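Local coordinates for glideosome-associated protein 50 (Plasmodium falciparum 3D7, PDB 3TGH) that forms part of the glideosome, which drives parasite gliding and host-cell invasion, and may help assemble this complex and fasten it to the inner membrane complex, at residues 59-64 with 116-121; 91-96 with 123-128; 41-46 with 196-201; 20-25 with 272-277; 267-272 with 297-302. All coordinates share one frame; numbering follows the deposited sequence.

How the contacts relate
Taken together, the five contacts illustrate how a two-sheet metallophosphoesterase sandwich is held at its core, flanks and edges. Contact 3 lies nearest the metal site: its Asp198 side chain comes within about 3 Å of that of His233 and about 7 Å of a bound cobalt ion. Contacts 1 and 2 build outward from it along one flank. Gln92 OE1 of contact 2 hydrogen-bonds Asn44 ND2 of contact 3 (2.9 Å), and Trp121 NE1 of contact 1 hydrogen-bonds Gln92 O (3.2 Å). Contact 4 joins contact 1 where Val64 meets Ala23, and shares Ser272 with contact 5. Contacts 2 and 5 lie on opposite sides of the chain's centre, their centres about 31 Å apart.

Contact 1 of 5, residues 59-64 with 116-121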
# COMPACT_ATOMS: atom_id res chain seq x y z
N ASN A 59 9.66 -8.81 -17.81
CA ASN A 59 10.14 -10.03 -17.15
C ASN A 59 9.69 -10.22 -15.70
O ASN A 59 9.46 -11.35 -15.28
CB ASN A 59 11.67 -10.11 -17.21
CG ASN A 59 12.20 -10.22 -18.62
OD1 ASN A 59 11.56 -10.81 -19.50
ND2 ASN A 59 13.38 -9.66 -18.85
N LEU A 60 9.58 -9.12 -14.95
CA LEU A 60 9.24 -9.20 -13.53
C LEU A 60 7.81 -8.80 -13.18
O LEU A 60 7.36 -9.07 -12.07
CB LEU A 60 10.21 -8.35 -12.70
CG LEU A 60 11.70 -8.70 -12.81
CD1 LEU A 60 12.55 -7.76 -11.96
CD2 LEU A 60 11.93 -10.16 -12.41
N TYR A 61 7.09 -8.17 -14.11
CA TYR A 61 5.73 -7.72 -13.83
C TYR A 61 4.75 -8.29 -14.84
O TYR A 61 3.91 -9.12 -14.49
CB TYR A 61 5.66 -6.19 -13.81
CG TYR A 61 4.28 -5.61 -13.57
CD1 TYR A 61 3.75 -5.53 -12.28
CD2 TYR A 61 3.51 -5.10 -14.62
CE1 TYR A 61 2.48 -4.98 -12.05
CE2 TYR A 61 2.25 -4.55 -14.40
CZ TYR A 61 1.74 -4.50 -13.10
OH TYR A 61 0.51 -3.95 -12.85
N GLU A 62 4.89 -7.88 -16.10
CA GLU A 62 3.92 -8.24 -17.14
C GLU A 62 3.79 -9.74 -17.33
O GLU A 62 2.68 -10.26 -17.40
CB GLU A 62 4.29 -7.60 -18.48
CG GLU A 62 4.31 -6.08 -18.49
CD GLU A 62 4.78 -5.51 -19.82
OE1 GLU A 62 4.93 -6.27 -20.80
OE2 GLU A 62 4.99 -4.28 -19.89
N ASP A 63 4.92 -10.44 -17.41
CA ASP A 63 4.90 -11.89 -17.64
C ASP A 63 4.64 -12.71 -16.37
O ASP A 63 4.40 -13.91 -16.46
CB ASP A 63 6.20 -12.36 -18.31
CG ASP A 63 6.31 -11.93 -19.76
OD1 ASP A 63 5.33 -11.39 -20.32
OD2 ASP A 63 7.39 -12.13 -20.35
N VAL A 64 4.70 -12.07 -15.21
CA VAL A 64 4.51 -12.75 -13.93
C VAL A 64 3.06 -12.67 -13.47
O VAL A 64 2.53 -13.65 -12.95
CB VAL A 64 5.44 -12.16 -12.84
CG1 VAL A 64 5.17 -12.79 -11.47
CG2 VAL A 64 6.91 -12.34 -13.22
N THR A 116 -5.11 -4.92 -20.99
CA THR A 116 -3.95 -5.80 -20.95
C THR A 116 -4.29 -7.07 -20.17
O THR A 116 -5.30 -7.13 -19.47
CB THR A 116 -2.76 -5.09 -20.29
OG1 THR A 116 -3.17 -4.52 -19.04
CG2 THR A 116 -2.23 -3.98 -21.20
N ASN A 117 -3.43 -8.08 -20.29
CA ASN A 117 -3.55 -9.32 -19.52
C ASN A 117 -3.06 -9.16 -18.07
O ASN A 117 -3.33 -10.00 -17.22
CB ASN A 117 -2.77 -10.46 -20.18
CG ASN A 117 -3.31 -10.82 -21.56
OD1 ASN A 117 -4.51 -10.71 -21.82
ND2 ASN A 117 -2.43 -11.26 -22.45
N TYR A 118 -2.33 -8.07 -17.81
CA TYR A 118 -1.75 -7.82 -16.49
C TYR A 118 -2.40 -6.58 -15.86
O TYR A 118 -3.10 -5.82 -16.55
CB TYR A 118 -0.24 -7.64 -16.61
CG TYR A 118 0.19 -6.72 -17.73
CD1 TYR A 118 0.64 -7.23 -18.95
CD2 TYR A 118 0.14 -5.34 -17.58
CE1 TYR A 118 1.03 -6.39 -19.98
CE2 TYR A 118 0.52 -4.49 -18.60
CZ TYR A 118 0.97 -5.02 -19.80
OH TYR A 118 1.35 -4.18 -20.81
N PRO A 119 -2.20 -6.36 -14.54
CA PRO A 119 -2.89 -5.24 -13.91
C PRO A 119 -2.44 -3.87 -14.42
O PRO A 119 -1.31 -3.72 -14.89
CB PRO A 119 -2.54 -5.40 -12.42
CG PRO A 119 -2.16 -6.83 -12.26
CD PRO A 119 -1.54 -7.23 -13.55
N LYS A 120 -3.33 -2.88 -14.33
CA LYS A 120 -3.03 -1.53 -14.80
C LYS A 120 -2.19 -0.78 -13.74
O LYS A 120 -2.66 -0.52 -12.64
CB LYS A 120 -4.32 -0.77 -15.11
CG LYS A 120 -4.09 0.59 -15.79
CD LYS A 120 -5.38 1.36 -16.01
CE LYS A 120 -5.13 2.65 -16.78
NZ LYS A 120 -6.37 3.45 -17.02
N TRP A 121 -0.97 -0.43 -14.11
CA TRP A 121 -0.03 0.26 -13.24
C TRP A 121 -0.51 1.69 -12.98
O TRP A 121 -0.63 2.47 -13.92
CB TRP A 121 1.33 0.25 -13.93
CG TRP A 121 2.49 0.80 -13.16
CD1 TRP A 121 2.91 2.09 -13.14
CD2 TRP A 121 3.41 0.06 -12.36
NE1 TRP A 121 4.03 2.22 -12.35
CE2 TRP A 121 4.36 0.98 -11.87
CE3 TRP A 121 3.53 -1.28 -12.00
CZ2 TRP A 121 5.41 0.60 -11.04
CZ3 TRP A 121 4.58 -1.66 -11.18
CH2 TRP A 121 5.50 -0.72 -10.71
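Where helix 56-62 packs against the run into strand 120-122, an outermost strand of its mixed sheet, Tyr61 and Glu62 meet Tyr118, Pro119 and Trp121. Tyr61 has CG anti to its backbone N (chi1 178°), and its ring extends to the other segment. There OH donates to Pro119 O at 2.7 Å, coming from well above the carbonyl plane. One face of the same ring receives the edge of Trp121, a T-shaped pair with centroids 5.2 Å apart in which CE3 lies 3.8 Å from Tyr61 CZ. Phe76 makes a further edge-to-face pair with Tyr61.

Glu62 and Tyr118 run side by side in the same direction. Glu62 CG sits over the Tyr118 face, 3.7 Å from the ring centroid, as a CH-pi contact, and the carboxylate continues the stack with its plane only 10° from that of the ring. Thr116 CB covers the centre of the opposite face, while Thr116 OG1 donates to Tyr118 O at 2.8 Å.

The chemistry divides the work: a hydroxyl bond and an edge-to-face pair fix the buried Tyr61 ring, whereas the Tyr118 ring lies between the Glu62 side chain and Thr116 CB.

Contact 2 of 5, residues 91-96 with 123-128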
# COMPACT_ATOMS: atom_id res chain seq x y z
N ALA A 91 10.92 6.95 -14.40
CA ALA A 91 10.32 6.00 -15.31
C ALA A 91 9.10 5.31 -14.72
O ALA A 91 8.12 5.07 -15.42
CB ALA A 91 11.36 4.95 -15.76
N GLN A 92 9.14 4.99 -13.43
CA GLN A 92 8.00 4.36 -12.78
C GLN A 92 6.83 5.33 -12.65
O GLN A 92 5.67 4.92 -12.74
CB GLN A 92 8.39 3.82 -11.41
CG GLN A 92 9.44 2.75 -11.48
CD GLN A 92 9.51 1.91 -10.23
OE1 GLN A 92 8.49 1.51 -9.66
NE2 GLN A 92 10.73 1.62 -9.79
N LEU A 93 7.13 6.61 -12.45
CA LEU A 93 6.13 7.67 -12.43
C LEU A 93 5.47 7.84 -13.80
O LEU A 93 4.23 7.92 -13.92
CB LEU A 93 6.77 8.97 -11.95
CG LEU A 93 5.88 10.21 -11.85
CD1 LEU A 93 4.91 10.06 -10.69
CD2 LEU A 93 6.71 11.48 -11.70
N LEU A 94 6.28 7.88 -14.86
CA LEU A 94 5.74 8.07 -16.20
C LEU A 94 4.87 6.89 -16.63
O LEU A 94 3.84 7.08 -17.29
CB LEU A 94 6.87 8.31 -17.21
CG LEU A 94 7.60 9.64 -17.05
CD1 LEU A 94 8.81 9.69 -17.97
CD2 LEU A 94 6.66 10.84 -17.30
N LYS A 95 5.26 5.68 -16.25
CA LYS A 95 4.40 4.51 -16.46
C LYS A 95 3.10 4.66 -15.67
O LYS A 95 2.04 4.21 -16.11
CB LYS A 95 5.12 3.24 -16.00
CG LYS A 95 6.16 2.74 -16.97
CD LYS A 95 5.67 1.58 -17.80
CE LYS A 95 6.76 1.10 -18.75
NZ LYS A 95 6.32 -0.05 -19.58
N GLY A 96 3.19 5.29 -14.50
CA GLY A 96 2.06 5.44 -13.57
C GLY A 96 0.98 6.42 -13.98
O GLY A 96 -0.09 6.46 -13.36
N MET A 123 0.25 5.07 -10.65
CA MET A 123 1.05 5.85 -9.71
C MET A 123 1.14 7.28 -10.27
O MET A 123 2.13 7.64 -10.91
CB MET A 123 2.44 5.24 -9.50
CG MET A 123 3.13 5.82 -8.28
SD MET A 123 4.76 5.12 -7.94
CE MET A 123 5.72 6.02 -9.16
N PRO A 124 0.09 8.09 -10.06
CA PRO A 124 0.01 9.42 -10.69
C PRO A 124 1.01 10.44 -10.12
O PRO A 124 1.32 11.44 -10.78
CB PRO A 124 -1.44 9.85 -10.42
CG PRO A 124 -1.84 9.09 -9.22
CD PRO A 124 -1.11 7.78 -9.26
N ASN A 125 1.51 10.16 -8.92
CA ASN A 125 2.55 10.93 -8.26
C ASN A 125 3.16 10.01 -7.20
O ASN A 125 2.62 8.93 -6.93
CB ASN A 125 1.98 12.20 -7.63
CG ASN A 125 3.06 13.13 -7.08
OD1 ASN A 125 4.12 13.29 -7.69
ND2 ASN A 125 2.81 13.71 -5.91
N TYR A 126 4.28 10.43 -6.62
CA TYR A 126 4.96 9.65 -5.59
C TYR A 126 4.08 9.48 -4.34
O TYR A 126 4.23 8.50 -3.61
CB TYR A 126 6.31 10.27 -5.25
CG TYR A 126 7.23 10.36 -6.45
CD1 TYR A 126 7.76 9.21 -7.03
CD2 TYR A 126 7.51 11.58 -7.06
CE1 TYR A 126 8.57 9.27 -8.15
CE2 TYR A 126 8.33 11.65 -8.19
CZ TYR A 126 8.86 10.49 -8.73
OH TYR A 126 9.67 10.53 -9.84
N TRP A 127 3.18 10.44 -4.11
CA TRP A 127 2.15 10.36 -3.09
C TRP A 127 0.82 10.81 -3.72
O TRP A 127 0.81 11.70 -4.58
CB TRP A 127 2.48 11.21 -1.86
CG TRP A 127 2.55 12.69 -2.13
CD1 TRP A 127 1.56 13.60 -1.94
CD2 TRP A 127 3.67 13.40 -2.66
NE1 TRP A 127 2.00 14.86 -2.31
CE2 TRP A 127 3.29 14.75 -2.76
CE3 TRP A 127 4.96 13.02 -3.05
CZ2 TRP A 127 4.16 15.73 -3.25
CZ3 TRP A 127 5.82 13.99 -3.54
CH2 TRP A 127 5.42 15.33 -3.63
N TYR A 128 -0.27 10.19 -3.29
CA TYR A 128 -1.60 10.46 -3.88
C TYR A 128 -2.70 9.81 -3.04
O TYR A 128 -2.44 9.29 -1.95
CB TYR A 128 -1.65 9.99 -5.36
CG TYR A 128 -1.47 8.50 -5.57
CD1 TYR A 128 -0.20 7.93 -5.60
CD2 TYR A 128 -2.57 7.66 -5.78
CE1 TYR A 128 -0.02 6.58 -5.78
CE2 TYR A 128 -2.40 6.29 -5.98
CZ TYR A 128 -1.12 5.75 -5.96
OH TYR A 128 -0.94 4.41 -6.16
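Leu93, Met123 and Gly96 bury the most surface where helix 89-97 meets the loop 123-127. Leu93 spreads its two methyl groups over the loop. CD1 comes to 3.5 Å from Asn125 CA and lies over one face of the Tyr126 ring, and CD2 reaches the phenol end of that ring, 3.6 Å from Tyr126 OH. The two side chains cross at about a right angle.

Met123 answers from the other segment. Its chain runs extended as far as SD and then bends at chi3 (79°), which turns CE back to the helix, 3.6 Å from Leu93 N and 3.7 Å from Gln92 C. The methyl thus packs on helix backbone as much as on side chains.

Gly96 supplies the polar link. Its carbonyl O accepts Met123 N at 3.1 Å in a nearly straight bond (169°), and Gly96 CA makes a CA-H...O contact with Met123 O at 3.5 Å. Because Gly96 has no beta carbon to run into Met123 O, Gly96 CA and Met123 CA come within 4.0 Å.

Beyond the interface, Asn125 ND2 donates to Trp127 O within the loop, and Asn125 OD1 bonds Thr330 OG1. The loop carries the chain from strand 120-122, outermost in one sheet, to strand 128-136, outermost in the other, so the helix packs over a crossing between the two sheets of the calcineurin-like metallophosphoesterase sandwich.

Contact 3 of 5, residues 41-46 with 196-201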
# COMPACT_ATOMS: atom_id res chain seq x y z
N PRO A 41 2.45 -2.06 -1.24
CA PRO A 41 3.35 -1.40 -0.31
C PRO A 41 4.79 -1.79 -0.60
O PRO A 41 5.07 -2.52 -1.55
CB PRO A 41 2.88 -1.94 1.05
CG PRO A 41 2.43 -3.31 0.76
CD PRO A 41 1.80 -3.23 -0.62
N GLY A 42 5.71 -1.28 0.19
CA GLY A 42 7.12 -1.58 0.01
C GLY A 42 7.68 -1.03 -1.28
O GLY A 42 7.16 -0.05 -1.82
N SER A 43 8.74 -1.65 -1.77
CA SER A 43 9.29 -1.31 -3.08
C SER A 43 8.58 -2.11 -4.17
O SER A 43 7.89 -3.10 -3.90
CB SER A 43 10.80 -1.61 -3.12
OG SER A 43 11.52 -0.73 -2.28
N ASN A 44 8.77 -1.69 -5.41
CA ASN A 44 8.32 -2.44 -6.57
C ASN A 44 9.43 -3.35 -7.07
O ASN A 44 9.33 -4.58 -6.98
CB ASN A 44 7.86 -1.50 -7.69
CG ASN A 44 6.61 -0.74 -7.34
OD1 ASN A 44 5.64 -1.32 -6.83
ND2 ASN A 44 6.61 0.57 -7.61
N PHE A 45 10.51 -2.75 -7.57
CA PHE A 45 11.61 -3.49 -8.15
C PHE A 45 12.78 -3.47 -7.18
O PHE A 45 13.32 -2.42 -6.86
CB PHE A 45 12.01 -2.89 -9.49
CG PHE A 45 10.95 -3.00 -10.54
CD1 PHE A 45 10.88 -4.11 -11.37
CD2 PHE A 45 10.01 -1.99 -10.69
CE1 PHE A 45 9.89 -4.21 -12.34
CE2 PHE A 45 9.02 -2.09 -11.66
CZ PHE A 45 8.96 -3.20 -12.48
N ILE A 46 13.19 -4.66 -6.76
CA ILE A 46 14.23 -4.79 -5.75
C ILE A 46 15.57 -4.22 -6.24
O ILE A 46 16.33 -3.66 -5.46
CB ILE A 46 14.39 -6.25 -5.26
CG1 ILE A 46 13.06 -6.78 -4.70
CG2 ILE A 46 15.51 -6.36 -4.21
CD1 ILE A 46 12.46 -5.92 -3.59
N VAL A 196 -0.96 3.40 2.72
CA VAL A 196 -0.05 2.44 2.09
C VAL A 196 1.29 3.12 1.86
O VAL A 196 1.34 4.22 1.29
CB VAL A 196 -0.62 1.98 0.72
CG1 VAL A 196 0.36 1.03 0.02
CG2 VAL A 196 -1.98 1.31 0.90
N GLY A 197 2.39 2.49 2.29
CA GLY A 197 3.71 3.06 2.12
C GLY A 197 4.78 1.99 2.11
O GLY A 197 4.48 0.78 2.11
N ASP A 198 6.04 2.42 2.10
CA ASP A 198 7.17 1.49 2.06
C ASP A 198 7.63 1.12 3.50
O ASP A 198 7.51 -0.03 3.92
CB ASP A 198 8.32 2.08 1.25
CG ASP A 198 9.60 1.26 1.33
OD1 ASP A 198 9.51 0.02 1.35
OD2 ASP A 198 10.69 1.86 1.36
N GLN A 199 8.15 2.10 4.23
CA GLN A 199 8.74 1.87 5.54
C GLN A 199 7.68 1.76 6.66
O GLN A 199 6.86 2.67 6.84
CB GLN A 199 9.72 3.00 5.86
CG GLN A 199 10.29 3.00 7.26
CD GLN A 199 11.16 1.80 7.55
OE1 GLN A 199 12.12 1.54 6.83
NE2 GLN A 199 10.84 1.08 8.62
N PRO A 200 7.70 0.65 7.43
CA PRO A 200 6.81 0.56 8.59
C PRO A 200 7.18 1.51 9.72
O PRO A 200 8.35 1.85 9.90
CB PRO A 200 6.97 -0.89 9.07
CG PRO A 200 8.15 -1.42 8.38
CD PRO A 200 8.39 -0.62 7.16
N ILE A 201 6.17 1.92 10.48
CA ILE A 201 6.36 2.62 11.73
C ILE A 201 6.80 1.60 12.79
O ILE A 201 7.77 1.82 13.51
CB ILE A 201 5.07 3.31 12.19
CG1 ILE A 201 4.69 4.43 11.21
CG2 ILE A 201 5.22 3.86 13.62
CD1 ILE A 201 3.25 4.93 11.37
O HOH W 1 11.40 -1.60 0.19
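Gly42 and Gly197 hold the tight half of this buried contact. Gly42 N donates to Gly197 O at 3.1 Å, nearly straight (165°) though from above the carbonyl plane, and Pro41 CB packs 3.3 Å from the same oxygen. Val196 CG1 lies against Pro41 CB at 4.0 Å. Asp198 CG, anti to the backbone N (chi1 172°), sits against Gly42, and Asp198 OD1 comes to only 3.2 Å from Gly42 CA.

The looser half is bridged by water. Ser43 OG and Asp198 OD1 stand 4.2 Å apart, and one water spans them, accepting from Ser43 OG at 2.6 Å and donating to Asp198 OD1 at 2.7 Å. Ser43 OG is also hydrogen-bonded to Arg83 N. The other carboxylate oxygen, Asp198 OD2, is gripped by His233 ND1 and Thr82 N.

His233 binds a metal cation, so Asp198 is a second-shell residue that probably orients its imidazole. The meeting of two loops, each following a parallel strand of a different sheet, is characteristic of the metallophosphoesterase fold, whose metal site is built from such loops.

Contact 4 of 5, residues 20-25 with 272-277; sequences ILNAKY and SDIGFC
Asn22 OD1 and Tyr25 CB meet the Phe276 ring at its edge, both in its plane, OD1 at 3.4 Å from Phe276 CD2 and CB at 3.9 Å from Phe276 CE2. Phe26 and Phe29 make edge-to-face pairs with the same ring. Lys24 CE lies over one face of the Tyr25 ring.

Asn22 CG is anti to the backbone N (chi1 -156°), which sets it toward the strand, 3.7 Å from Ile274 CG2. The Asn22 amide is turned 45° from the Phe276 ring. Asn22 ND2 donates to Gly275 O at 3.0 Å, from well above the carbonyl plane, and also bonds Gly253 O. Asn22 OD1, by contrast, is buried without a hydrogen-bond partner; its nearest atoms across the contact are carbons, Gly275 CA at 3.2 Å and Phe276 CD2.

The segment axes run 34° apart in broadly the same direction, 8.6 Å at closest approach. Helix 17-32 thus lies on the sheet in which strand 275-282 pairs antiparallel with strand 4-8, the helix-on-sheet layering of an alpha/beta sandwich.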
# COMPACT_ATOMS: atom_id res chain seq x y z
N ILE A 20 7.49 -16.47 -8.31
CA ILE A 20 6.68 -17.19 -9.29
C ILE A 20 5.63 -18.06 -8.60
O ILE A 20 4.47 -18.11 -9.03
CB ILE A 20 7.57 -18.07 -10.21
CG1 ILE A 20 8.63 -17.22 -10.94
CG2 ILE A 20 6.73 -18.83 -11.23
CD1 ILE A 20 8.04 -16.10 -11.79
N LEU A 21 6.04 -18.75 -7.54
CA LEU A 21 5.12 -19.55 -6.74
C LEU A 21 4.05 -18.65 -6.11
O LEU A 21 2.87 -18.96 -6.14
CB LEU A 21 5.88 -20.32 -5.65
CG LEU A 21 5.09 -21.28 -4.76
CD1 LEU A 21 4.36 -22.32 -5.60
CD2 LEU A 21 6.02 -21.96 -3.75
N ASN A 22 4.49 -17.51 -5.57
CA ASN A 22 3.58 -16.56 -4.95
C ASN A 22 2.56 -16.01 -5.96
O ASN A 22 1.38 -15.89 -5.64
CB ASN A 22 4.37 -15.42 -4.29
CG ASN A 22 3.61 -14.74 -3.17
OD1 ASN A 22 2.80 -15.36 -2.49
ND2 ASN A 22 3.88 -13.45 -2.97
N ALA A 23 3.03 -15.71 -7.17
CA ALA A 23 2.17 -15.19 -8.24
C ALA A 23 1.03 -16.15 -8.59
O ALA A 23 -0.09 -15.72 -8.88
CB ALA A 23 3.01 -14.88 -9.49
N LYS A 24 1.32 -17.45 -8.56
CA LYS A 24 0.32 -18.48 -8.83
C LYS A 24 -0.83 -18.39 -7.82
O LYS A 24 -2.00 -18.32 -8.20
CB LYS A 24 0.99 -19.86 -8.84
CG LYS A 24 0.09 -21.07 -8.66
CD LYS A 24 0.94 -22.33 -8.47
CE LYS A 24 0.24 -23.37 -7.61
NZ LYS A 24 1.18 -24.50 -7.29
N TYR A 25 -0.50 -18.35 -6.53
CA TYR A 25 -1.52 -18.25 -5.49
C TYR A 25 -2.22 -16.89 -5.48
O TYR A 25 -3.41 -16.81 -5.21
CB TYR A 25 -0.91 -18.55 -4.11
CG TYR A 25 -0.53 -20.00 -3.95
CD1 TYR A 25 0.79 -20.39 -3.76
CD2 TYR A 25 -1.50 -21.00 -4.02
CE1 TYR A 25 1.13 -21.74 -3.63
CE2 TYR A 25 -1.17 -22.34 -3.89
CZ TYR A 25 0.14 -22.71 -3.69
OH TYR A 25 0.44 -24.05 -3.55
N SER A 272 7.75 -15.19 8.28
CA SER A 272 8.75 -14.90 7.27
C SER A 272 8.38 -15.52 5.92
O SER A 272 9.12 -15.36 4.95
CB SER A 272 10.13 -15.40 7.73
OG SER A 272 10.13 -16.80 7.91
N ASP A 273 7.24 -16.21 5.85
CA ASP A 273 6.79 -16.84 4.60
C ASP A 273 6.62 -15.82 3.47
O ASP A 273 6.17 -14.70 3.71
CB ASP A 273 5.45 -17.56 4.79
CG ASP A 273 5.56 -18.86 5.57
OD1 ASP A 273 6.62 -19.10 6.21
OD2 ASP A 273 4.58 -19.64 5.55
N ILE A 274 6.98 -16.23 2.26
CA ILE A 274 6.65 -15.47 1.05
C ILE A 274 5.15 -15.56 0.88
O ILE A 274 4.56 -16.64 1.00
CB ILE A 274 7.43 -16.02 -0.17
CG1 ILE A 274 8.89 -15.63 -0.05
CG2 ILE A 274 6.85 -15.50 -1.49
CD1 ILE A 274 9.80 -16.33 -1.04
N GLY A 275 4.51 -14.42 0.63
CA GLY A 275 3.06 -14.38 0.57
C GLY A 275 2.48 -13.02 0.25
O GLY A 275 3.14 -12.16 -0.33
N PHE A 276 1.23 -12.82 0.65
CA PHE A 276 0.50 -11.60 0.34
C PHE A 276 -0.72 -11.51 1.25
O PHE A 276 -1.00 -12.45 2.01
CB PHE A 276 0.08 -11.59 -1.14
CG PHE A 276 -0.79 -12.75 -1.55
CD1 PHE A 276 -2.17 -12.67 -1.48
CD2 PHE A 276 -0.22 -13.93 -2.02
CE1 PHE A 276 -2.97 -13.75 -1.84
CE2 PHE A 276 -1.00 -15.01 -2.39
CZ PHE A 276 -2.38 -14.92 -2.31
N CYS A 277 -1.45 -10.40 1.17
CA CYS A 277 -2.68 -10.23 1.95
C CYS A 277 -3.90 -10.01 1.07
O CYS A 277 -3.79 -9.44 -0.01
CB CYS A 277 -2.57 -9.01 2.85
SG CYS A 277 -1.35 -9.15 4.11

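Contact 5 of 5, residues 267-272 with 297-302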
# COMPACT_ATOMS: atom_id res chain seq x y z
N SER A 267 2.68 -7.29 18.71
CA SER A 267 2.57 -8.13 17.54
C SER A 267 1.56 -9.26 17.80
O SER A 267 1.64 -9.96 18.81
CB SER A 267 3.93 -8.71 17.15
OG SER A 267 3.82 -9.54 16.01
N LEU A 268 0.61 -9.42 16.88
CA LEU A 268 -0.39 -10.47 16.97
C LEU A 268 -0.04 -11.67 16.09
O LEU A 268 -0.50 -12.78 16.33
CB LEU A 268 -1.76 -9.92 16.56
CG LEU A 268 -2.34 -8.81 17.44
CD1 LEU A 268 -3.62 -8.26 16.82
CD2 LEU A 268 -2.58 -9.31 18.86
N PHE A 269 0.76 -11.42 15.07
CA PHE A 269 1.14 -12.45 14.12
C PHE A 269 2.38 -12.01 13.37
O PHE A 269 2.50 -10.84 13.00
CB PHE A 269 -0.01 -12.68 13.12
CG PHE A 269 0.42 -13.32 11.83
CD1 PHE A 269 0.70 -14.67 11.76
CD2 PHE A 269 0.52 -12.56 10.67
CE1 PHE A 269 1.08 -15.26 10.57
CE2 PHE A 269 0.92 -13.14 9.47
CZ PHE A 269 1.20 -14.49 9.42
N PHE A 270 3.29 -12.95 13.16
CA PHE A 270 4.48 -12.71 12.35
C PHE A 270 4.82 -13.97 11.57
O PHE A 270 4.79 -15.07 12.11
CB PHE A 270 5.68 -12.34 13.24
CG PHE A 270 6.94 -12.04 12.47
CD1 PHE A 270 7.33 -10.73 12.24
CD2 PHE A 270 7.73 -13.07 11.98
CE1 PHE A 270 8.49 -10.45 11.53
CE2 PHE A 270 8.88 -12.80 11.27
CZ PHE A 270 9.26 -11.48 11.04
N SER A 271 5.17 -13.80 10.29
CA SER A 271 5.65 -14.90 9.47
C SER A 271 6.68 -14.41 8.46
O SER A 271 6.50 -13.37 7.84
CB SER A 271 4.50 -15.57 8.73
OG SER A 271 4.96 -16.62 7.91
N SER A 272 7.75 -15.19 8.28
CA SER A 272 8.75 -14.90 7.27
C SER A 272 8.38 -15.52 5.92
O SER A 272 9.12 -15.36 4.95
CB SER A 272 10.13 -15.40 7.73
OG SER A 272 10.13 -16.80 7.91
N GLU A 297 -2.10 -21.35 1.82
CA GLU A 297 -2.94 -21.42 3.01
C GLU A 297 -3.04 -20.04 3.69
O GLU A 297 -2.05 -19.31 3.79
CB GLU A 297 -2.32 -22.45 3.96
CG GLU A 297 -2.95 -22.59 5.34
CD GLU A 297 -2.37 -23.78 6.10
OE1 GLU A 297 -2.43 -24.91 5.58
OE2 GLU A 297 -1.85 -23.58 7.22
N VAL A 298 -4.25 -19.69 4.13
CA VAL A 298 -4.45 -18.53 4.99
C VAL A 298 -3.91 -18.90 6.37
O VAL A 298 -4.46 -19.79 7.04
CB VAL A 298 -5.95 -18.15 5.08
CG1 VAL A 298 -6.14 -17.01 6.07
CG2 VAL A 298 -6.50 -17.77 3.70
N ILE A 299 -2.82 -18.26 6.77
CA ILE A 299 -2.15 -18.61 8.03
C ILE A 299 -2.48 -17.67 9.18
O ILE A 299 -2.13 -17.95 10.33
CB ILE A 299 -0.62 -18.77 7.86
CG1 ILE A 299 0.03 -17.50 7.29
CG2 ILE A 299 -0.32 -19.96 6.96
CD1 ILE A 299 1.55 -17.51 7.39
N TYR A 300 -3.17 -16.57 8.88
CA TYR A 300 -3.70 -15.69 9.92
C TYR A 300 -4.83 -14.83 9.38
O TYR A 300 -4.75 -14.33 8.26
CB TYR A 300 -2.60 -14.79 10.49
CG TYR A 300 -3.02 -14.08 11.77
CD1 TYR A 300 -3.11 -14.77 12.97
CD2 TYR A 300 -3.35 -12.73 11.76
CE1 TYR A 300 -3.52 -14.13 14.14
CE2 TYR A 300 -3.75 -12.08 12.92
CZ TYR A 300 -3.83 -12.78 14.10
OH TYR A 300 -4.23 -12.13 15.24
N THR A 301 -5.86 -14.65 10.21
CA THR A 301 -6.97 -13.76 9.88
C THR A 301 -7.11 -12.71 10.97
O THR A 301 -7.33 -13.05 12.14
CB THR A 301 -8.28 -14.54 9.72
OG1 THR A 301 -8.10 -15.56 8.73
CG2 THR A 301 -9.41 -13.61 9.30
N HIS A 302 -6.94 -11.45 10.59
CA HIS A 302 -7.07 -10.33 11.51
C HIS A 302 -8.38 -9.60 11.24
O HIS A 302 -8.71 -9.32 10.09
CB HIS A 302 -5.89 -9.36 11.35
CG HIS A 302 -5.98 -8.18 12.26
ND1 HIS A 302 -6.40 -6.94 11.82
CD2 HIS A 302 -5.74 -8.05 13.58
CE1 HIS A 302 -6.39 -6.09 12.84
NE2 HIS A 302 -5.99 -6.74 13.92
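Phe269 and Tyr300 each carry CG anti to the backbone N (chi1 158° and -168°). Their side chains pass one another heading in opposite directions. The ring planes are nearly parallel, 2° apart, but offset, so that little of one ring lies over the other. What stacks instead is each ring on the other's beta carbon: Phe269 CB lies 3.5 Å from the Tyr300 centroid, and Tyr300 CB is equally near the Phe269 centroid, a reciprocal CH-pi pair.

The flanking contacts are van der Waals packing. Ile299 CD1 meets the Phe269 edge, 3.7 Å from CZ, and touches Ser271 OG, which is hydrogen-bonded to Asp273 N, at 3.6 Å. Leu268 CB packs on Tyr300 OH at 3.6 Å, and Leu268 CD1 approaches the edge of His302, whose NE2 bonds Glu241 OE1.

Strands 267-271 and 297-305 are outermost in different sheets, so these side chains join two sheet edges. Leu268 and Phe269 form a classic beta bulge opposite Val239 of strand 237-242, while Ile299 and Tyr300 pair with Phe290 of strand 285-292.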